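Local coordinates for protein leucyl aminopeptidase (PDB 5NTD) that probably removes leucine and similar residues from the amino ends of peptides as an M17 aminopeptidase with two bound manganese ions, and binds the inhibitor bestatin, at residues Pro267-Leu272 with Ser336-Leu341; Lys283-Gly288 with Phe391-Val396. All coordinates share one frame; numbering follows the deposited sequence.

Interaction 1 of 2, residues Pro267-Leu272 with Ser336-Leu341; sequences PRLVTL and SCTLCL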
loop_
_atom_site.group_PDB
_atom_site.type_symbol
_atom_site.label_atom_id
_atom_site.label_comp_id
_atom_site.label_asym_id
_atom_site.label_seq_id
_atom_site.Cartn_x
_atom_site.Cartn_y
_atom_site.Cartn_z
ATOM N N PRO G 267 -10.901 29.115 -13.851
ATOM C CA PRO G 267 -9.617 29.629 -13.429
ATOM C C PRO G 267 -9.479 31.073 -13.851
ATOM O O PRO G 267 -10.130 31.502 -14.802
ATOM C CB PRO G 267 -8.622 28.778 -14.202
ATOM C CG PRO G 267 -9.365 28.354 -15.407
ATOM C CD PRO G 267 -10.780 28.187 -14.980
ATOM N N ARG G 268 -8.617 31.788 -13.150
ATOM C CA ARG G 268 -8.322 33.186 -13.459
ATOM C C ARG G 268 -6.863 33.476 -13.283
ATOM O O ARG G 268 -6.265 33.067 -12.304
ATOM C CB ARG G 268 -9.144 34.118 -12.547
ATOM C CG ARG G 268 -10.613 34.192 -12.940
ATOM C CD ARG G 268 -11.475 34.156 -11.714
ATOM N NE ARG G 268 -12.859 34.547 -11.944
ATOM C CZ ARG G 268 -13.898 33.723 -11.976
ATOM N NH1 ARG G 268 -13.764 32.424 -11.814
ATOM N NH2 ARG G 268 -15.108 34.231 -12.105
ATOM N N LEU G 269 -6.338 34.231 -14.219
ATOM C CA LEU G 269 -5.050 34.889 -14.066
ATOM C C LEU G 269 -5.332 36.356 -13.725
ATOM O O LEU G 269 -5.778 37.140 -14.552
ATOM C CB LEU G 269 -4.235 34.778 -15.325
ATOM C CG LEU G 269 -2.731 34.949 -15.164
ATOM C CD1 LEU G 269 -2.094 33.840 -14.351
ATOM C CD2 LEU G 269 -2.096 35.002 -16.543
ATOM N N VAL G 270 -5.050 36.704 -12.483
ATOM C CA VAL G 270 -5.344 38.013 -11.939
ATOM C C VAL G 270 -4.051 38.796 -11.694
ATOM O O VAL G 270 -3.235 38.404 -10.861
ATOM C CB VAL G 270 -6.109 37.915 -10.640
ATOM C CG1 VAL G 270 -6.419 39.291 -10.077
ATOM C CG2 VAL G 270 -7.397 37.155 -10.839
ATOM N N THR G 271 -3.881 39.904 -12.402
ATOM C CA THR G 271 -2.692 40.718 -12.237
ATOM C C THR G 271 -3.038 42.086 -11.662
ATOM O O THR G 271 -3.893 42.802 -12.173
ATOM C CB THR G 271 -1.898 40.867 -13.544
ATOM O OG1 THR G 271 -1.456 39.571 -14.005
ATOM C CG2 THR G 271 -0.669 41.727 -13.337
ATOM N N LEU G 272 -2.327 42.436 -10.608
ATOM C CA LEU G 272 -2.479 43.700 -9.908
ATOM C C LEU G 272 -1.224 44.555 -10.134
ATOM O O LEU G 272 -0.116 44.019 -10.166
ATOM C CB LEU G 272 -2.684 43.503 -8.407
ATOM C CG LEU G 272 -3.625 42.363 -8.043
ATOM C CD1 LEU G 272 -3.702 42.216 -6.531
ATOM C CD2 LEU G 272 -5.004 42.609 -8.602
ATOM N N SER G 336 4.173 44.324 -9.830
ATOM C CA SER G 336 3.031 43.531 -10.373
ATOM C C SER G 336 2.831 42.356 -9.425
ATOM O O SER G 336 3.766 41.892 -8.783
ATOM C CB SER G 336 3.270 43.032 -11.784
ATOM O OG SER G 336 4.374 42.143 -11.825
ATOM N N CYS G 337 1.599 41.944 -9.310
ATOM C CA CYS G 337 1.227 40.794 -8.484
ATOM C C CYS G 337 0.231 39.949 -9.249
ATOM O O CYS G 337 -0.908 40.330 -9.471
ATOM C CB CYS G 337 0.611 41.227 -7.167
ATOM S SG CYS G 337 0.073 39.826 -6.141
ATOM N N THR G 338 0.723 38.812 -9.704
ATOM C CA THR G 338 -0.064 37.912 -10.562
ATOM C C THR G 338 -0.499 36.699 -9.729
ATOM O O THR G 338 0.317 35.925 -9.240
ATOM C CB THR G 338 0.717 37.515 -11.821
ATOM O OG1 THR G 338 0.927 38.682 -12.634
ATOM C CG2 THR G 338 -0.045 36.476 -12.638
ATOM N N LEU G 339 -1.800 36.573 -9.575
ATOM C CA LEU G 339 -2.414 35.462 -8.852
ATOM C C LEU G 339 -2.851 34.398 -9.857
ATOM O O LEU G 339 -3.650 34.655 -10.752
ATOM C CB LEU G 339 -3.615 35.912 -8.056
ATOM C CG LEU G 339 -3.398 37.123 -7.153
ATOM C CD1 LEU G 339 -4.729 37.475 -6.504
ATOM C CD2 LEU G 339 -2.341 36.872 -6.092
ATOM N N CYS G 340 -2.292 33.206 -9.696
ATOM C CA CYS G 340 -2.586 32.091 -10.585
ATOM C C CYS G 340 -3.670 31.273 -9.913
ATOM O O CYS G 340 -3.396 30.334 -9.155
ATOM C CB CYS G 340 -1.344 31.255 -10.849
ATOM S SG CYS G 340 0.059 32.185 -11.486
ATOM N N LEU G 341 -4.901 31.644 -10.192
ATOM C CA LEU G 341 -6.072 31.080 -9.498
ATOM C C LEU G 341 -6.739 29.955 -10.283
ATOM O O LEU G 341 -7.139 30.103 -11.437
ATOM C CB LEU G 341 -7.122 32.130 -9.214
ATOM C CG LEU G 341 -6.644 33.336 -8.429
ATOM C CD1 LEU G 341 -7.783 34.359 -8.299
ATOM C CD2 LEU G 341 -6.150 32.953 -7.052
#
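Within the central mixed sheet of the M17 catalytic domain, strand 268-272 pairs antiparallel with 336-341, their N-to-C directions 164° apart. R268 with L341, V270 with L339 and L272 with C337 are hydrogen-bonded pairs, each joined by two backbone bonds; the shortest runs from L339 N to V270 O at 2.7 Å. On the face bearing these residues, beta-branched V270 suits an extended strand and its CG2 meets L341 CD1 at 3.8 Å, the two side chains crossing obliquely. CB of V270 also lies 4.1 Å from CB of L339.

The opposite face carries L269, T271, T338 and C340. L269 has CG anti to its backbone N (chi1 -158°), and CD1 reaches C340 SG at 3.9 Å and T338 CG2 at 3.8 Å. In the non-hydrogen-bonded pair T271-T338, the hydroxyls lie 2.9 Å apart, OG1 to OG1, within hydrogen-bonding distance; threonine places a polar contact inside a buried face, and the T338 methyl still packs on L269.

Strand 239-244 flanks 268-274 on its other edge. Helix 374-387 packs over the threonine face through H384 and V377, while helices 222-236 and 314-328 cover the face of V270 and L339 around L341, L272 and C337.

Interaction 2 of 2, residues Lys283-Gly288 with Phe391-Val396; sequences KVSLVG and FTPDVV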
loop_
_atom_site.group_PDB
_atom_site.type_symbol
_atom_site.label_atom_id
_atom_site.label_comp_id
_atom_site.label_asym_id
_atom_site.label_seq_id
_atom_site.Cartn_x
_atom_site.Cartn_y
_atom_site.Cartn_z
ATOM N N LYS G 283 11.933 47.375 -9.910
ATOM C CA LYS G 283 10.689 46.806 -10.480
ATOM C C LYS G 283 10.625 45.304 -10.176
ATOM O O LYS G 283 11.494 44.521 -10.602
ATOM C CB LYS G 283 10.608 47.038 -11.981
ATOM C CG LYS G 283 10.806 48.484 -12.386
ATOM C CD LYS G 283 10.423 48.683 -13.850
ATOM C CE LYS G 283 11.233 49.768 -14.552
ATOM N NZ LYS G 283 12.214 49.119 -15.485
ATOM N N VAL G 284 9.587 44.920 -9.445
ATOM C CA VAL G 284 9.442 43.558 -8.967
ATOM C C VAL G 284 8.100 43.004 -9.395
ATOM O O VAL G 284 7.071 43.597 -9.158
ATOM C CB VAL G 284 9.559 43.466 -7.436
ATOM C CG1 VAL G 284 9.449 42.028 -6.981
ATOM C CG2 VAL G 284 10.872 44.038 -6.959
ATOM N N SER G 285 8.139 41.823 -9.990
ATOM C CA SER G 285 6.930 41.046 -10.337
ATOM C C SER G 285 6.759 39.878 -9.392
ATOM O O SER G 285 7.651 39.034 -9.246
ATOM C CB SER G 285 6.971 40.533 -11.750
ATOM O OG SER G 285 6.787 41.586 -12.680
ATOM N N LEU G 286 5.613 39.857 -8.745
ATOM C CA LEU G 286 5.244 38.788 -7.843
ATOM C C LEU G 286 4.319 37.839 -8.572
ATOM O O LEU G 286 3.405 38.270 -9.271
ATOM C CB LEU G 286 4.522 39.304 -6.599
ATOM C CG LEU G 286 5.246 40.404 -5.821
ATOM C CD1 LEU G 286 4.350 40.952 -4.713
ATOM C CD2 LEU G 286 6.543 39.891 -5.209
ATOM N N VAL G 287 4.524 36.544 -8.356
ATOM C CA VAL G 287 3.647 35.503 -8.927
ATOM C C VAL G 287 3.313 34.468 -7.840
ATOM O O VAL G 287 4.185 33.933 -7.226
ATOM C CB VAL G 287 4.327 34.804 -10.103
ATOM C CG1 VAL G 287 3.370 33.819 -10.761
ATOM C CG2 VAL G 287 4.780 35.827 -11.122
ATOM N N GLY G 288 2.038 34.228 -7.631
ATOM C CA GLY G 288 1.589 33.351 -6.561
ATOM C C GLY G 288 0.738 32.179 -7.021
ATOM O O GLY G 288 -0.137 32.329 -7.856
ATOM N N PHE G 391 5.911 46.848 -18.256
ATOM C CA PHE G 391 7.334 46.942 -17.907
ATOM C C PHE G 391 7.931 45.548 -17.835
ATOM O O PHE G 391 7.210 44.553 -17.775
ATOM C CB PHE G 391 7.513 47.641 -16.571
ATOM C CG PHE G 391 6.994 46.839 -15.395
ATOM C CD1 PHE G 391 5.670 46.919 -15.014
ATOM C CD2 PHE G 391 7.862 46.055 -14.645
ATOM C CE1 PHE G 391 5.200 46.218 -13.912
ATOM C CE2 PHE G 391 7.409 45.348 -13.536
ATOM C CZ PHE G 391 6.073 45.421 -13.175
ATOM N N THR G 392 9.251 45.497 -17.808
ATOM C CA THR G 392 9.984 44.242 -17.596
ATOM C C THR G 392 10.590 44.295 -16.206
ATOM O O THR G 392 11.315 45.214 -15.902
ATOM C CB THR G 392 11.103 44.041 -18.627
ATOM O OG1 THR G 392 10.529 44.045 -19.942
ATOM C CG2 THR G 392 11.806 42.679 -18.443
ATOM N N PRO G 393 10.307 43.288 -15.345
ATOM C CA PRO G 393 10.788 43.377 -13.986
ATOM C C PRO G 393 12.261 43.110 -13.869
ATOM O O PRO G 393 12.844 42.425 -14.690
ATOM C CB PRO G 393 10.013 42.274 -13.277
ATOM C CG PRO G 393 9.742 41.273 -14.331
ATOM C CD PRO G 393 9.461 42.097 -15.543
ATOM N N ASP G 394 12.839 43.683 -12.827
ATOM C CA ASP G 394 14.227 43.436 -12.463
ATOM C C ASP G 394 14.328 42.127 -11.708
ATOM O O ASP G 394 15.365 41.473 -11.720
ATOM C CB ASP G 394 14.782 44.553 -11.563
ATOM C CG ASP G 394 14.738 45.929 -12.241
ATOM O OD1 ASP G 394 15.178 46.033 -13.411
ATOM O OD2 ASP G 394 14.219 46.876 -11.595
ATOM N N VAL G 395 13.274 41.840 -10.974
ATOM C CA VAL G 395 13.229 40.697 -10.081
ATOM C C VAL G 395 11.870 40.060 -10.205
ATOM O O VAL G 395 10.856 40.739 -10.171
ATOM C CB VAL G 395 13.434 41.084 -8.605
ATOM C CG1 VAL G 395 13.368 39.858 -7.712
ATOM C CG2 VAL G 395 14.769 41.778 -8.410
ATOM N N VAL G 396 11.867 38.739 -10.320
ATOM C CA VAL G 396 10.626 37.948 -10.282
ATOM C C VAL G 396 10.655 37.083 -9.033
ATOM O O VAL G 396 11.624 36.369 -8.789
ATOM C CB VAL G 396 10.456 37.036 -11.480
ATOM C CG1 VAL G 396 9.229 36.144 -11.320
ATOM C CG2 VAL G 396 10.312 37.844 -12.735
HETATM O O HOH W 1 10.712 48.321 -18.400
#
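K283 opens the strand 283-288 against the loop 391-394 through both its backbone and its side chain. Its N-H points to D394 OD2 at 2.9 Å with an angle of 164° at the hydrogen, reaching the anti side of that oxygen from 27° out of the carboxylate plane. CG of D394 lies anti to its carbonyl carbon (chi1 -60°), and the short acid lets its carboxylate oxygen meet the backbone N of K283 across the contact. K283 O accepts from two successive amides, D394 N at 2.7 Å and V395 N at 3.2 Å, holding the end of the loop and the first residue of strand 395-396 against strand 283-288. The long lysine chain offers methylenes to an aromatic partner: it and F391 slide past each other in opposite directions, with CD 3.8 Å from CD2 of the ring. NZ is weakly linked through a water to T392 N.

V284 pairs in parallel with V395, a match of beta-branched residues suited to extended backbone, and its CG2 approaches V395 CB at 4.2 Å. S285 donates its N-H to V395 O at 2.9 Å. Its small side chain fits beside the P393 ring, where OG lies 3.4 Å from both CB and CG; the hydroxyl has its polar partner in S336. Proline, having no N-H to satisfy, serves well as a compact apolar surface just ahead of the strand. Farther on, V287 CG2 comes near V396 CG1 in a looser apolar contact.

Strand 334-344 lies on the other edge of 283-291, bonded to V284 and L286, making 283-291 an inner strand of the sheet. Helix 374-387 packs on the S285, V287 and V396 side through A385, L378, V382 and T386, while strand 395-400 continues the parallel pairing through I397.

Interactions 1 and 2 belong to one sheet, their centres 13 Å apart, and strands 334-344 and 283-291 join them as parallel neighbours. At this seam S336 OG lies 2.6 Å from S285 OG and S336 O lies 2.7 Å from L286 N, both probable hydrogen bonds, while C340 SG packs on V287 CG1. Strand order across this part of the sheet is therefore 268-274, 334-344, 283-291, 395-400, with helix 374-387 packing against both contacts. Strand 283-291 continues to the metal ligand K289, and helix 374-387 directly follows the ligand E373. The side chains of C340 and V287 lie about 11 Å and 14 Å from a manganese ion, and that of C340 about 12 Å from the bound bestatin.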